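Local structure of Phikz039 (Pseudomonas phage phikz, 3ZBQ) at residues 34-38 / 67-71; 47-52 / 88-92; 188-192 / 275-279; 207-211 / 240-244. The protein is PhuZ, a phage-encoded relative of tubulin and FtsZ, which holds guanosine-5'-diphosphate in its nucleotide pocket. All coordinates share one frame; numbering follows the deposited sequence.

Contact 1 (34-38 / 67-71); sequences DTSVQ and AIGMG
Thr35 O takes the amide hydrogen of Gly69 at 3.0 Å from N to O, with the donor standing above the carbonyl plane. A second backbone bond runs the other way, from Val37 N to Ala67 O at 3.2 Å, also from above the plane. Together they make a single antiparallel beta bridge between two irregular loops, with Ser36 and Ile68 as its non-hydrogen-bonded pair. The Ser36 CA-H also points at Ala67 O, so that carbonyl meets both an N-H and a weaker C-H donor. Gly69 takes part with phi 82° and psi 180°, where a CB would be jammed against the carbonyl O of Ile68, which calls for glycine.

The loop containing 67-71 leads from strand 49-51 into helix 74-81, consistent with the position of loop T3 in tubulin and FtsZ, and the side chain of Met70 comes to about 5 Å from the bound GDP. Thr35 OG1 sits between its own backbone N and carbonyl carbon (chi1 58°), which turns it over Gly69 CA at 3.6 Å and beside Met70 CG; the Thr35 and Met70 side chains cross at about a right angle. The hydroxyl is hydrogen-bonded to Ser108 OG in a glycine-rich segment that resembles the signature loop of those proteins. On the other flank, Val37 CG1 rests against Ala67 CB at 3.8 Å, and Ile51 of the neighbouring strand packs against both residues.

Contact 2 (47-52 / 88-92); sequences DNTIII and IAHHF
Ile50 has CG1 set anti to its carbonyl carbon (chi1 -71°) and an extended end (chi2 174°), which sends CD1 straight at the last turn of helix 85-91. There the His91 ring is swung to the side opposite its backbone N (chi1 -167°), and His91, Ile88 and Phe92 surround that one methyl. This is the alpha/beta layering of the nucleotide-binding domain of tubulin-like proteins, with the helix end lying against outermost strand 49-51.

Ile50 CD1 lies over a face of His91, 4.1 Å from the ring centroid, in a CH-pi contact displaced toward the rim. It also meets Phe92 CE2 at 3.5 Å and Ile88 CG1 at 3.9 Å. The Ile50 chain slides past both aromatic side chains in the opposite direction. His91 ND1 in turn stands over one face of the Phe92 ring, toward its rim. Just past the strand, Ile52 meets Ile88 at about a right angle, methyl to methyl, CD1 to CD1 at 3.6 Å. The layer continues inward, Ile88 packing on Ile33 and Phe92 on Cys31 of strand 30-34. No hydrogen bond joins the two segments; the nearest thing to a polar touch is at the edge of the Phe92 ring, where Asp47 O lies in the ring plane, 3.4 Å from CE1.

Contact 3 (188-192 / 275-279); sequences ALVIL and QMHFV
Leu192 and Phe278 approach from opposite directions, and the leucine lays its CD2 methyl over one face of the phenyl ring. From CD2 to the ring centroid is 3.6 Å, only 16° off the ring normal, a CH-pi contact. Leu192 gets there because CG is anti to the backbone N (chi1 179°), which carries both methyls toward the strand, with CD1 beside Phe278 CE1 and CD1. Leu189, one turn earlier and with its CB directed away from the strand, still brings CD2 obliquely to Phe278 CD2 at 3.7 Å. The far end of the ring meets the helix backbone: Phe278 CZ lies 3.5 Å from Ala188 O, also obliquely.

Met276, two residues along the same face of the strand, completes the contact. Its chain runs extended and then bends at chi3, putting SD against Ala188 CB at 3.8 Å and CE across Ile191 CG2, the two side chains at about a right angle. The short segments cross almost perpendicularly, at 95°, with axes 10.1 Å apart. Helix 175-192 by its place in the fold probably corresponds to the long core helix H7 of tubulin and FtsZ; its earlier part reaches the GDP pocket, and here its last turn lies on strand 275-281 of the C-terminal domain. Leu224 and Val226 of strand 222-227 extend the same apolar surface.

No hydrogen bond crosses between the segments. Ala188 O, the helix oxygen that touches the ring, already accepts from Leu192 N within the helix at 2.9 Å, so this buried junction is held by shape and apolar packing.

Contact 4 (207-211 / 240-244); sequences NWAHF and ISIAS
Ser241 OG donates to Trp208 O, 2.8 Å from oxygen to oxygen, the one hydrogen bond between the segments. It arrives in the carbonyl plane on a lone pair, giving an acceptor near the end of helix 202-209 a side-chain donor. The hydroxyl reaches it by lying opposite its own backbone N (chi1 -170°).

Two CH-pi contacts flank this bond. Ala243 CB sits over the five-membered ring of Trp208, 3.7 Å from its centroid and 10° off the normal. Ile240 CG2 lies over a face of Phe211, 3.8 Å from that centroid but shifted toward the rim. Ile240 and Ser241 both face Ile280 in a classic beta bulge, and the CB atoms of both point toward the helix end. Helix and strand both belong to the tubulin-like C-terminal domain.

Trp208 NE1 comes within 3.3 Å of Ala243 N, but both are donors; the indole hydrogen is bonded instead to Phe278 O on the adjacent strand. With OG and NE1 each given an acceptor, these two buried donors are satisfied, while one face of each aromatic ring receives a methyl.

In the fold
Contacts 1 and 2 lie at the nucleotide-binding end of the chain, their centres 15 Å apart, and join directly where Asp34 pairs with Ile50 and Ile52 between strands 30-34 and 49-51. Their segments alternate along the sequence. Contacts 3 and 4, 12 Å apart, share neighbouring strands 275-281 and 239-246, and contact 4 is nested within the loop that contact 3 closes. His277 ND1 and Ser244 OG probably bond between them. Contacts 1 and 3 have centres about 33 Å apart on opposite sides of the chain's centre. Strand 49-51 of contact 2 is one outermost strand of the mixed sheet, which runs from there to the strands of contacts 3 and 4 in the C-terminal domain.

Contact 1 (34-38 / 67-71)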
# COMPACT_ATOMS: atom_id res chain seq x y z
N ASP A 34 -10.21 0.38 10.16
CA ASP A 34 -9.30 1.15 11.00
C ASP A 34 -9.45 0.73 12.45
O ASP A 34 -10.28 -0.13 12.78
CB ASP A 34 -9.61 2.65 10.87
CG ASP A 34 -8.42 3.53 11.23
OD1 ASP A 34 -7.43 3.03 11.81
OD2 ASP A 34 -8.49 4.74 10.91
N THR A 35 -8.63 1.33 13.31
CA THR A 35 -8.69 1.10 14.75
C THR A 35 -9.11 2.39 15.46
O THR A 35 -8.88 2.57 16.65
CB THR A 35 -7.32 0.68 15.29
OG1 THR A 35 -6.37 1.70 14.97
CG2 THR A 35 -6.86 -0.64 14.64
N SER A 36 -9.75 3.28 14.71
CA SER A 36 -10.01 4.63 15.19
C SER A 36 -11.33 5.15 14.63
O SER A 36 -11.57 5.03 13.43
CB SER A 36 -8.85 5.54 14.78
OG SER A 36 -9.21 6.91 14.79
N VAL A 37 -12.18 5.71 15.49
CA VAL A 37 -13.43 6.32 15.02
C VAL A 37 -13.20 7.75 14.56
O VAL A 37 -13.98 8.31 13.80
CB VAL A 37 -14.56 6.27 16.08
CG1 VAL A 37 -14.81 4.84 16.49
CG2 VAL A 37 -14.19 7.11 17.29
N GLN A 38 -12.11 8.34 15.03
CA GLN A 38 -11.82 9.74 14.71
C GLN A 38 -11.61 9.94 13.21
O GLN A 38 -11.99 10.98 12.65
CB GLN A 38 -10.59 10.23 15.49
CG GLN A 38 -10.49 11.74 15.52
CD GLN A 38 -9.10 12.25 15.20
OE1 GLN A 38 -8.17 11.47 15.01
NE2 GLN A 38 -8.96 13.58 15.16
N ALA A 67 -11.84 2.93 20.49
CA ALA A 67 -11.15 2.94 19.22
C ALA A 67 -10.52 4.30 19.05
O ALA A 67 -11.13 5.22 18.50
CB ALA A 67 -12.11 2.65 18.08
N ILE A 68 -9.30 4.43 19.55
CA ILE A 68 -8.62 5.72 19.53
C ILE A 68 -7.30 5.65 18.79
O ILE A 68 -6.39 6.45 19.03
CB ILE A 68 -8.41 6.25 20.96
CG1 ILE A 68 -7.73 5.18 21.83
CG2 ILE A 68 -9.74 6.67 21.56
CD1 ILE A 68 -7.23 5.72 23.21
N GLY A 69 -7.18 4.70 17.86
CA GLY A 69 -5.97 4.56 17.08
C GLY A 69 -4.87 3.79 17.79
O GLY A 69 -5.03 3.37 18.95
N MET A 70 -3.75 3.64 17.11
CA MET A 70 -2.61 2.91 17.66
C MET A 70 -1.36 3.78 17.80
O MET A 70 -0.32 3.31 18.24
CB MET A 70 -2.34 1.66 16.81
CG MET A 70 -3.38 0.57 17.00
SD MET A 70 -3.20 -0.32 18.55
CE MET A 70 -4.80 -0.02 19.27
N GLY A 71 -1.48 5.06 17.43
CA GLY A 71 -0.39 6.00 17.54
C GLY A 71 0.98 5.51 17.11
O GLY A 71 1.94 5.58 17.87

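Contact 2 (47-52 / 88-92)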
# COMPACT_ATOMS: atom_id res chain seq x y z
N ASP A 47 -22.35 0.44 6.74
CA ASP A 47 -22.26 -0.64 5.77
C ASP A 47 -20.87 -0.83 5.15
O ASP A 47 -20.53 -1.93 4.73
CB ASP A 47 -23.30 -0.45 4.66
CG ASP A 47 -24.72 -0.60 5.17
OD1 ASP A 47 -24.91 -1.32 6.18
OD2 ASP A 47 -25.64 0.00 4.57
N ASN A 48 -20.07 0.23 5.10
CA ASN A 48 -18.79 0.15 4.40
C ASN A 48 -17.55 0.28 5.30
O ASN A 48 -16.42 0.33 4.81
CB ASN A 48 -18.72 1.16 3.24
CG ASN A 48 -18.65 2.60 3.71
OD1 ASN A 48 -18.57 2.90 4.91
ND2 ASN A 48 -18.66 3.52 2.75
N THR A 49 -17.76 0.33 6.61
CA THR A 49 -16.66 0.60 7.53
C THR A 49 -16.65 -0.39 8.68
O THR A 49 -17.70 -0.70 9.25
CB THR A 49 -16.78 2.03 8.10
OG1 THR A 49 -16.73 2.97 7.02
CG2 THR A 49 -15.65 2.34 9.10
N ILE A 50 -15.46 -0.89 9.00
CA ILE A 50 -15.26 -1.71 10.20
C ILE A 50 -14.20 -1.03 11.05
O ILE A 50 -13.07 -0.81 10.59
CB ILE A 50 -14.78 -3.14 9.86
CG1 ILE A 50 -15.91 -3.95 9.24
CG2 ILE A 50 -14.30 -3.85 11.13
CD1 ILE A 50 -15.47 -5.32 8.75
N ILE A 51 -14.57 -0.68 12.28
CA ILE A 51 -13.63 -0.11 13.24
C ILE A 51 -13.29 -1.17 14.29
O ILE A 51 -14.18 -1.72 14.94
CB ILE A 51 -14.21 1.14 13.92
CG1 ILE A 51 -14.59 2.18 12.86
CG2 ILE A 51 -13.21 1.73 14.92
CD1 ILE A 51 -13.43 2.56 11.94
N ILE A 52 -12.01 -1.49 14.43
CA ILE A 52 -11.58 -2.54 15.34
C ILE A 52 -11.26 -1.92 16.69
O ILE A 52 -10.29 -1.16 16.82
CB ILE A 52 -10.34 -3.26 14.81
CG1 ILE A 52 -10.63 -3.87 13.43
CG2 ILE A 52 -9.90 -4.37 15.76
CD1 ILE A 52 -9.41 -4.48 12.77
N ILE A 88 -13.13 -9.89 8.77
CA ILE A 88 -13.20 -8.68 7.95
C ILE A 88 -13.25 -9.07 6.48
O ILE A 88 -14.02 -8.51 5.70
CB ILE A 88 -12.01 -7.76 8.26
CG1 ILE A 88 -12.20 -7.16 9.66
CG2 ILE A 88 -11.90 -6.65 7.22
CD1 ILE A 88 -10.98 -6.43 10.20
N ALA A 89 -12.43 -10.05 6.11
CA ALA A 89 -12.39 -10.52 4.72
C ALA A 89 -13.69 -11.21 4.34
O ALA A 89 -14.08 -11.24 3.16
CB ALA A 89 -11.21 -11.45 4.51
N HIS A 90 -14.35 -11.80 5.33
CA HIS A 90 -15.65 -12.42 5.09
C HIS A 90 -16.70 -11.34 4.89
O HIS A 90 -17.57 -11.44 4.03
CB HIS A 90 -16.03 -13.32 6.26
CG HIS A 90 -17.39 -13.93 6.14
ND1 HIS A 90 -17.59 -15.19 5.62
CD2 HIS A 90 -18.61 -13.46 6.48
CE1 HIS A 90 -18.89 -15.46 5.65
NE2 HIS A 90 -19.52 -14.43 6.16
N HIS A 91 -16.61 -10.29 5.71
CA HIS A 91 -17.54 -9.17 5.67
C HIS A 91 -17.46 -8.36 4.37
O HIS A 91 -18.48 -7.92 3.84
CB HIS A 91 -17.26 -8.24 6.85
CG HIS A 91 -18.33 -7.23 7.11
ND1 HIS A 91 -18.76 -6.33 6.15
CD2 HIS A 91 -19.04 -6.95 8.23
CE1 HIS A 91 -19.69 -5.55 6.67
NE2 HIS A 91 -19.88 -5.90 7.93
N PHE A 92 -16.24 -8.14 3.88
CA PHE A 92 -16.01 -7.39 2.65
C PHE A 92 -15.31 -8.31 1.67
O PHE A 92 -14.09 -8.26 1.51
CB PHE A 92 -15.14 -6.15 2.92
CG PHE A 92 -15.80 -5.10 3.78
CD1 PHE A 92 -17.07 -4.63 3.46
CD2 PHE A 92 -15.16 -4.59 4.90
CE1 PHE A 92 -17.70 -3.67 4.25
CE2 PHE A 92 -15.78 -3.62 5.70
CZ PHE A 92 -17.06 -3.17 5.37

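Contact 3 (188-192 / 275-279)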
# COMPACT_ATOMS: atom_id res chain seq x y z
N ALA A 188 -6.79 5.13 -12.59
CA ALA A 188 -6.28 4.35 -13.71
C ALA A 188 -6.52 2.86 -13.47
O ALA A 188 -6.93 2.13 -14.38
CB ALA A 188 -4.80 4.62 -13.91
N LEU A 189 -6.26 2.42 -12.25
CA LEU A 189 -6.44 1.01 -11.89
C LEU A 189 -7.90 0.57 -12.03
O LEU A 189 -8.18 -0.50 -12.59
CB LEU A 189 -5.92 0.77 -10.47
CG LEU A 189 -4.39 0.72 -10.33
CD1 LEU A 189 -4.00 0.54 -8.86
CD2 LEU A 189 -3.78 -0.39 -11.20
N VAL A 190 -8.82 1.39 -11.53
CA VAL A 190 -10.24 1.08 -11.67
C VAL A 190 -10.63 0.89 -13.14
O VAL A 190 -11.36 -0.05 -13.48
CB VAL A 190 -11.11 2.16 -11.00
CG1 VAL A 190 -12.56 2.00 -11.40
CG2 VAL A 190 -10.97 2.07 -9.47
N ILE A 191 -10.15 1.78 -14.01
CA ILE A 191 -10.37 1.62 -15.46
C ILE A 191 -9.76 0.31 -15.98
O ILE A 191 -10.43 -0.46 -16.71
CB ILE A 191 -9.78 2.82 -16.26
CG1 ILE A 191 -10.54 4.11 -15.95
CG2 ILE A 191 -9.80 2.55 -17.77
CD1 ILE A 191 -9.88 5.36 -16.51
N LEU A 192 -8.50 0.05 -15.63
CA LEU A 192 -7.83 -1.18 -16.08
C LEU A 192 -8.64 -2.42 -15.74
O LEU A 192 -8.76 -3.34 -16.56
CB LEU A 192 -6.43 -1.31 -15.46
CG LEU A 192 -5.67 -2.59 -15.85
CD1 LEU A 192 -5.43 -2.64 -17.37
CD2 LEU A 192 -4.34 -2.72 -15.09
N GLN A 275 -2.79 6.06 -24.44
CA GLN A 275 -2.44 4.76 -23.88
C GLN A 275 -2.07 4.85 -22.40
O GLN A 275 -1.66 5.90 -21.90
CB GLN A 275 -1.31 4.13 -24.70
CG GLN A 275 -0.09 5.02 -24.84
CD GLN A 275 0.84 4.53 -25.92
OE1 GLN A 275 0.55 4.69 -27.11
NE2 GLN A 275 1.95 3.92 -25.53
N MET A 276 -2.26 3.74 -21.69
CA MET A 276 -1.82 3.63 -20.29
C MET A 276 -1.11 2.30 -20.11
O MET A 276 -1.53 1.30 -20.69
CB MET A 276 -3.01 3.69 -19.33
CG MET A 276 -3.62 5.06 -19.12
SD MET A 276 -4.71 5.06 -17.67
CE MET A 276 -5.91 3.82 -18.13
N HIS A 277 -0.06 2.30 -19.31
CA HIS A 277 0.71 1.08 -19.08
C HIS A 277 0.86 0.82 -17.60
O HIS A 277 1.11 1.73 -16.81
CB HIS A 277 2.09 1.17 -19.73
CG HIS A 277 2.03 1.53 -21.18
ND1 HIS A 277 1.72 0.60 -22.16
CD2 HIS A 277 2.20 2.71 -21.82
CE1 HIS A 277 1.72 1.20 -23.34
NE2 HIS A 277 2.01 2.48 -23.16
N PHE A 278 0.71 -0.44 -17.23
CA PHE A 278 0.80 -0.81 -15.84
C PHE A 278 1.94 -1.79 -15.76
O PHE A 278 1.80 -2.96 -16.09
CB PHE A 278 -0.54 -1.41 -15.40
CG PHE A 278 -1.69 -0.44 -15.53
CD1 PHE A 278 -2.31 -0.24 -16.76
CD2 PHE A 278 -2.12 0.30 -14.43
CE1 PHE A 278 -3.37 0.67 -16.89
CE2 PHE A 278 -3.17 1.21 -14.56
CZ PHE A 278 -3.79 1.40 -15.79
N VAL A 279 3.11 -1.28 -15.36
CA VAL A 279 4.36 -2.02 -15.53
C VAL A 279 4.86 -2.53 -14.21
O VAL A 279 5.13 -1.74 -13.31
CB VAL A 279 5.45 -1.13 -16.16
CG1 VAL A 279 6.69 -1.97 -16.49
CG2 VAL A 279 4.93 -0.46 -17.43

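Contact 4 (207-211 / 240-244)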
# COMPACT_ATOMS: atom_id res chain seq x y z
N ASN A 207 -3.17 -13.26 -14.77
CA ASN A 207 -1.82 -13.73 -15.06
C ASN A 207 -0.80 -12.63 -15.28
O ASN A 207 0.40 -12.87 -15.28
CB ASN A 207 -1.85 -14.74 -16.23
CG ASN A 207 -2.56 -16.02 -15.84
OD1 ASN A 207 -2.76 -16.28 -14.65
ND2 ASN A 207 -2.94 -16.83 -16.83
N TRP A 208 -1.29 -11.40 -15.46
CA TRP A 208 -0.43 -10.22 -15.46
C TRP A 208 0.07 -10.02 -14.02
O TRP A 208 1.27 -9.84 -13.77
CB TRP A 208 -1.21 -8.99 -15.97
CG TRP A 208 -0.62 -7.66 -15.54
CD1 TRP A 208 0.51 -7.06 -16.04
CD2 TRP A 208 -1.11 -6.80 -14.50
NE1 TRP A 208 0.73 -5.86 -15.37
CE2 TRP A 208 -0.25 -5.69 -14.43
CE3 TRP A 208 -2.21 -6.86 -13.63
CZ2 TRP A 208 -0.44 -4.64 -13.51
CZ3 TRP A 208 -2.40 -5.81 -12.71
CH2 TRP A 208 -1.53 -4.73 -12.67
N ALA A 209 -0.84 -10.13 -13.06
CA ALA A 209 -0.51 -9.94 -11.65
C ALA A 209 0.22 -11.16 -11.09
O ALA A 209 1.14 -11.03 -10.28
CB ALA A 209 -1.77 -9.65 -10.86
N HIS A 210 -0.20 -12.35 -11.51
CA HIS A 210 0.37 -13.60 -11.02
C HIS A 210 1.37 -14.19 -12.02
O HIS A 210 1.29 -15.37 -12.38
CB HIS A 210 -0.74 -14.62 -10.70
CG HIS A 210 -1.63 -14.20 -9.58
ND1 HIS A 210 -2.84 -14.80 -9.32
CD2 HIS A 210 -1.50 -13.21 -8.66
CE1 HIS A 210 -3.41 -14.22 -8.28
NE2 HIS A 210 -2.61 -13.25 -7.85
N PHE A 211 2.30 -13.36 -12.47
CA PHE A 211 3.27 -13.73 -13.50
C PHE A 211 4.21 -14.85 -13.03
O PHE A 211 4.89 -15.48 -13.84
CB PHE A 211 4.10 -12.50 -13.85
CG PHE A 211 4.69 -11.83 -12.64
CD1 PHE A 211 5.89 -12.27 -12.10
CD2 PHE A 211 4.00 -10.82 -12.00
CE1 PHE A 211 6.42 -11.68 -10.95
CE2 PHE A 211 4.51 -10.23 -10.85
CZ PHE A 211 5.73 -10.66 -10.34
N ILE A 240 8.97 -6.93 -15.70
CA ILE A 240 8.56 -8.34 -15.62
C ILE A 240 7.23 -8.60 -16.33
O ILE A 240 7.12 -9.50 -17.16
CB ILE A 240 8.44 -8.78 -14.14
CG1 ILE A 240 9.81 -8.68 -13.45
CG2 ILE A 240 7.86 -10.19 -14.04
CD1 ILE A 240 9.75 -8.71 -11.91
N SER A 241 6.23 -7.79 -16.01
CA SER A 241 4.87 -8.01 -16.49
C SER A 241 4.20 -6.67 -16.80
O SER A 241 4.20 -5.76 -15.97
CB SER A 241 4.06 -8.78 -15.45
OG SER A 241 2.82 -9.21 -15.97
N ILE A 242 3.65 -6.55 -18.01
CA ILE A 242 3.04 -5.29 -18.41
C ILE A 242 1.63 -5.48 -18.93
O ILE A 242 1.36 -6.39 -19.72
CB ILE A 242 3.91 -4.52 -19.44
CG1 ILE A 242 3.24 -3.19 -19.80
CG2 ILE A 242 4.12 -5.35 -20.71
CD1 ILE A 242 4.13 -2.26 -20.62
N ALA A 243 0.72 -4.63 -18.45
CA ALA A 243 -0.63 -4.55 -19.01
C ALA A 243 -0.80 -3.19 -19.67
O ALA A 243 -0.59 -2.16 -19.05
CB ALA A 243 -1.67 -4.72 -17.93
N SER A 244 -1.21 -3.19 -20.94
CA SER A 244 -1.34 -1.94 -21.67
C SER A 244 -2.77 -1.74 -22.20
O SER A 244 -3.40 -2.68 -22.68
CB SER A 244 -0.35 -1.89 -22.84
OG SER A 244 0.99 -1.99 -22.40